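Local coordinates for protein D-aminopeptidase (Burkholderia sp. LK4, PDB 5TZB) that probably removes N-terminal residues, including beta-amino acids, from peptides, as a beta-aminopeptidase of family S58 related to the Ntn hydrolases, at residues C[219-231]-C[286-298]. Residues are numbered along the deposited sequence; the frame is centred on the assembly and turned at random.
Sequences QANYGVREMLRVA and LARVGGGTEDSSG
R229 N donates to V289 O over 2.8 Å where the segment 221-231, having passed the glycines that follow helix 272-289, arrives at the helix end; the CA atoms are closest at R229-V289 (4.7 Å) and M227-G290. The helix ends in a Schellman motif: G290, with positive phi, is its C-prime residue, G291 N donates to L286 O and, weakly, G290 N to A287 O. Glycine suits position 290 twice over, since it tolerates this backbone conformation and lets its CA lie against M227 O in a CA-H...O contact. G291, having no side chain, lets its CA come within 3.3 Å of Y222 CE1.

Y222 carries most of the side-chain packing. Its CG lies between the backbone N and the carbonyl carbon (chi1 79°), which turns the ring toward L286 and the glycines: the methyl L286 CD1 sits over one face in a CH-pi contact, 3.6 Å from the centroid, and G291 CA approaches obliquely on that same side. The tip, Y222 OH, abuts V289 CG1 at 3.4 Å, while S297 OG, hydrogen-bonded to D299 OD1, lies 3.5 Å from Y222 CB. At the ring edge, on the side of CB, E294 extends its carboxylate to the backbone: G223 N donates to E294 OE1 (2.8 Å) from above the carboxylate plane. E294 OE2 accepts from one water; a second water bridges V224 N and G290 O. L228 CD1 lies alongside V289 CG1.

The contact thus joins the chain leaving strand 213-220 to the link between helix 272-289 and strand 298-305. Y222 and L286 both rest on I260 of strand 260-266, and helix 331-355 packs against Y222 and L228 through I349 and L353, while R288 forms a salt bridge with its E346.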
loop_
_atom_site.group_PDB
_atom_site.type_symbol
_atom_site.label_atom_id
_atom_site.label_comp_id
_atom_site.label_asym_id
_atom_site.label_seq_id
_atom_site.Cartn_x
_atom_site.Cartn_y
_atom_site.Cartn_z
ATOM N N GLN C 219 6.576 -21.763 -7.541
ATOM C CA GLN C 219 5.660 -22.887 -7.422
ATOM C C GLN C 219 4.435 -22.503 -8.245
ATOM O O GLN C 219 3.602 -21.709 -7.804
ATOM C CB GLN C 219 5.313 -23.172 -5.960
ATOM C CG GLN C 219 4.348 -24.316 -5.739
ATOM C CD GLN C 219 4.297 -24.734 -4.283
ATOM O OE1 GLN C 219 5.285 -25.233 -3.743
ATOM N NE2 GLN C 219 3.148 -24.525 -3.637
ATOM N N ALA C 220 4.378 -23.031 -9.468
ATOM C CA ALA C 220 3.412 -22.602 -10.475
ATOM C C ALA C 220 2.180 -23.499 -10.476
ATOM O O ALA C 220 2.283 -24.714 -10.689
ATOM C CB ALA C 220 4.059 -22.585 -11.867
ATOM N N ASN C 221 1.027 -22.876 -10.245
ATOM C CA ASN C 221 -0.246 -23.573 -10.112
ATOM C C ASN C 221 -1.394 -22.741 -10.674
ATOM O O ASN C 221 -2.486 -22.740 -10.124
ATOM C CB ASN C 221 -0.502 -23.886 -8.634
ATOM C CG ASN C 221 -1.643 -24.863 -8.420
ATOM O OD1 ASN C 221 -1.677 -25.937 -9.012
ATOM N ND2 ASN C 221 -2.597 -24.481 -7.564
ATOM N N TYR C 222 -1.141 -22.021 -11.764
ATOM C CA TYR C 222 -2.100 -21.039 -12.273
ATOM C C TYR C 222 -2.413 -21.299 -13.751
ATOM O O TYR C 222 -1.699 -22.036 -14.423
ATOM C CB TYR C 222 -1.536 -19.613 -12.127
ATOM C CG TYR C 222 -0.550 -19.358 -13.242
ATOM C CD1 TYR C 222 -0.944 -18.720 -14.414
ATOM C CD2 TYR C 222 0.756 -19.824 -13.153
ATOM C CE1 TYR C 222 -0.062 -18.558 -15.473
ATOM C CE2 TYR C 222 1.655 -19.661 -14.207
ATOM C CZ TYR C 222 1.233 -19.020 -15.365
ATOM O OH TYR C 222 2.101 -18.842 -16.426
ATOM N N GLY C 223 -3.457 -20.646 -14.259
ATOM C CA GLY C 223 -3.573 -20.420 -15.686
ATOM C C GLY C 223 -4.461 -21.324 -16.494
ATOM O O GLY C 223 -4.611 -22.521 -16.220
ATOM N N VAL C 224 -5.059 -20.738 -17.518
ATOM C CA VAL C 224 -5.871 -21.527 -18.420
ATOM C C VAL C 224 -5.043 -21.915 -19.641
ATOM O O VAL C 224 -4.095 -21.223 -20.038
ATOM C CB VAL C 224 -7.145 -20.777 -18.851
ATOM C CG1 VAL C 224 -7.857 -20.214 -17.620
ATOM C CG2 VAL C 224 -6.803 -19.649 -19.762
ATOM N N ARG C 225 -5.410 -23.049 -20.210
ATOM C CA ARG C 225 -4.694 -23.649 -21.329
ATOM C C ARG C 225 -4.363 -22.688 -22.488
ATOM O O ARG C 225 -3.183 -22.491 -22.821
ATOM C CB ARG C 225 -5.521 -24.822 -21.863
ATOM C CG ARG C 225 -4.891 -25.540 -23.036
ATOM C CD ARG C 225 -3.628 -26.311 -22.648
ATOM N NE ARG C 225 -3.862 -27.367 -21.660
ATOM C CZ ARG C 225 -4.484 -28.519 -21.926
ATOM N NH1 ARG C 225 -4.966 -28.757 -23.147
ATOM N NH2 ARG C 225 -4.639 -29.437 -20.973
ATOM N N GLU C 226 -5.395 -22.123 -23.116
ATOM C CA GLU C 226 -5.203 -21.300 -24.319
ATOM C C GLU C 226 -4.260 -20.123 -24.121
ATOM O O GLU C 226 -3.715 -19.617 -25.091
ATOM C CB GLU C 226 -6.532 -20.784 -24.897
ATOM C CG GLU C 226 -7.477 -20.145 -23.904
ATOM C CD GLU C 226 -8.393 -21.145 -23.214
ATOM O OE1 GLU C 226 -7.953 -22.274 -22.896
ATOM O OE2 GLU C 226 -9.563 -20.777 -22.973
ATOM N N MET C 227 -4.114 -19.653 -22.882
ATOM C CA MET C 227 -3.310 -18.465 -22.599
ATOM C C MET C 227 -1.801 -18.747 -22.552
ATOM O O MET C 227 -1.006 -17.809 -22.441
ATOM C CB MET C 227 -3.729 -17.821 -21.267
ATOM C CG MET C 227 -5.097 -17.159 -21.288
ATOM S SD MET C 227 -5.249 -15.734 -22.366
ATOM C CE MET C 227 -6.976 -15.319 -22.094
ATOM N N LEU C 228 -1.406 -20.021 -22.560
ATOM C CA LEU C 228 0.016 -20.377 -22.450
ATOM C C LEU C 228 0.873 -19.747 -23.563
ATOM O O LEU C 228 0.548 -19.869 -24.747
ATOM C CB LEU C 228 0.193 -21.897 -22.479
ATOM C CG LEU C 228 1.639 -22.407 -22.431
ATOM C CD1 LEU C 228 2.388 -21.968 -21.163
ATOM C CD2 LEU C 228 1.701 -23.924 -22.632
ATOM N N ARG C 229 1.947 -19.056 -23.178
ATOM C CA ARG C 229 2.893 -18.515 -24.150
ATOM C C ARG C 229 4.326 -18.851 -23.733
ATOM O O ARG C 229 4.694 -18.710 -22.570
ATOM C CB ARG C 229 2.722 -16.994 -24.318
ATOM C CG ARG C 229 1.292 -16.531 -24.620
ATOM C CD ARG C 229 1.234 -15.195 -25.385
ATOM N NE ARG C 229 2.144 -14.189 -24.836
ATOM C CZ ARG C 229 2.095 -12.885 -25.111
ATOM N NH1 ARG C 229 1.157 -12.397 -25.911
ATOM N NH2 ARG C 229 2.982 -12.064 -24.570
ATOM N N VAL C 230 5.125 -19.317 -24.691
ATOM C CA VAL C 230 6.505 -19.730 -24.432
ATOM C C VAL C 230 7.466 -18.935 -25.300
ATOM O O VAL C 230 7.415 -19.029 -26.533
ATOM C CB VAL C 230 6.709 -21.245 -24.696
ATOM C CG1 VAL C 230 8.178 -21.629 -24.535
ATOM C CG2 VAL C 230 5.846 -22.063 -23.763
ATOM N N ALA C 231 8.348 -18.180 -24.652
ATOM C CA ALA C 231 9.227 -17.218 -25.324
ATOM C C ALA C 231 8.389 -16.268 -26.172
ATOM O O ALA C 231 8.812 -15.852 -27.255
ATOM C CB ALA C 231 10.272 -17.914 -26.177
ATOM N N LEU C 286 5.474 -13.402 -15.130
ATOM C CA LEU C 286 4.237 -14.193 -15.111
ATOM C C LEU C 286 3.311 -13.818 -16.267
ATOM O O LEU C 286 2.735 -14.693 -16.922
ATOM C CB LEU C 286 3.507 -13.997 -13.767
ATOM C CG LEU C 286 2.085 -14.552 -13.610
ATOM C CD1 LEU C 286 2.048 -16.077 -13.800
ATOM C CD2 LEU C 286 1.485 -14.136 -12.245
ATOM N N ALA C 287 3.184 -12.516 -16.523
ATOM C CA ALA C 287 2.313 -12.021 -17.592
ATOM C C ALA C 287 2.763 -12.535 -18.950
ATOM O O ALA C 287 1.930 -12.822 -19.804
ATOM C CB ALA C 287 2.278 -10.497 -17.609
ATOM N N ARG C 288 4.077 -12.620 -19.152
ATOM C CA ARG C 288 4.608 -13.026 -20.459
ATOM C C ARG C 288 4.373 -14.516 -20.749
ATOM O O ARG C 288 4.414 -14.934 -21.905
ATOM C CB ARG C 288 6.103 -12.634 -20.593
ATOM C CG ARG C 288 6.230 -11.114 -20.742
ATOM C CD ARG C 288 7.625 -10.492 -20.891
ATOM N NE ARG C 288 8.711 -11.176 -20.218
ATOM C CZ ARG C 288 9.860 -10.592 -19.869
ATOM N NH1 ARG C 288 10.800 -11.305 -19.257
ATOM N NH2 ARG C 288 10.063 -9.296 -20.097
ATOM N N VAL C 289 4.114 -15.317 -19.717
ATOM C CA VAL C 289 3.773 -16.731 -19.925
ATOM C C VAL C 289 2.249 -16.921 -20.083
ATOM O O VAL C 289 1.785 -17.961 -20.593
ATOM C CB VAL C 289 4.310 -17.600 -18.777
ATOM C CG1 VAL C 289 4.140 -19.087 -19.076
ATOM C CG2 VAL C 289 5.779 -17.284 -18.551
ATOM N N GLY C 290 1.477 -15.913 -19.662
ATOM C CA GLY C 290 0.036 -15.931 -19.841
ATOM C C GLY C 290 -0.772 -15.908 -18.557
ATOM O O GLY C 290 -1.944 -16.300 -18.553
ATOM N N GLY C 291 -0.147 -15.464 -17.467
ATOM C CA GLY C 291 -0.793 -15.384 -16.170
ATOM C C GLY C 291 -1.213 -13.993 -15.750
ATOM O O GLY C 291 -1.109 -13.032 -16.527
ATOM N N GLY C 292 -1.710 -13.888 -14.515
ATOM C CA GLY C 292 -2.028 -12.611 -13.903
ATOM C C GLY C 292 -3.439 -12.101 -14.157
ATOM O O GLY C 292 -3.739 -10.946 -13.861
ATOM N N THR C 293 -4.308 -12.934 -14.716
ATOM C CA THR C 293 -5.657 -12.470 -15.056
ATOM C C THR C 293 -6.766 -13.312 -14.428
ATOM O O THR C 293 -7.915 -13.285 -14.883
ATOM C CB THR C 293 -5.853 -12.392 -16.604
ATOM O OG1 THR C 293 -5.631 -13.673 -17.194
ATOM C CG2 THR C 293 -4.871 -11.429 -17.217
ATOM N N GLU C 294 -6.431 -14.072 -13.389
ATOM C CA GLU C 294 -7.415 -14.901 -12.692
ATOM C C GLU C 294 -7.744 -14.390 -11.282
ATOM O O GLU C 294 -6.844 -14.184 -10.463
ATOM C CB GLU C 294 -6.926 -16.350 -12.585
ATOM C CG GLU C 294 -6.922 -17.132 -13.890
ATOM C CD GLU C 294 -6.405 -18.576 -13.708
ATOM O OE1 GLU C 294 -5.269 -18.764 -13.198
ATOM O OE2 GLU C 294 -7.148 -19.519 -14.079
ATOM N N ASP C 295 -9.031 -14.198 -11.004
ATOM C CA ASP C 295 -9.483 -13.903 -9.642
ATOM C C ASP C 295 -9.058 -14.993 -8.650
ATOM O O ASP C 295 -8.693 -14.694 -7.502
ATOM C CB ASP C 295 -11.007 -13.760 -9.603
ATOM C CG ASP C 295 -11.547 -13.709 -8.187
ATOM O OD1 ASP C 295 -11.421 -12.648 -7.568
ATOM O OD2 ASP C 295 -12.109 -14.719 -7.699
ATOM N N SER C 296 -9.055 -16.241 -9.101
ATOM C CA SER C 296 -8.841 -17.371 -8.190
ATOM C C SER C 296 -7.376 -17.636 -7.856
ATOM O O SER C 296 -7.080 -18.511 -7.045
ATOM C CB SER C 296 -9.421 -18.655 -8.772
ATOM O OG SER C 296 -8.685 -19.057 -9.911
ATOM N N SER C 297 -6.474 -16.887 -8.479
ATOM C CA SER C 297 -5.042 -17.179 -8.407
ATOM C C SER C 297 -4.276 -16.367 -7.351
ATOM O O SER C 297 -4.148 -15.156 -7.461
ATOM C CB SER C 297 -4.418 -16.957 -9.792
ATOM O OG SER C 297 -3.131 -17.517 -9.866
ATOM N N GLY C 298 -3.745 -17.046 -6.341
ATOM C CA GLY C 298 -2.940 -16.385 -5.330
ATOM C C GLY C 298 -1.571 -16.075 -5.897
ATOM O O GLY C 298 -0.674 -16.926 -5.894
HETATM O O HOH W 1 -7.646 -22.440 -14.796
HETATM O O HOH W 2 -4.194 -17.846 -17.703
#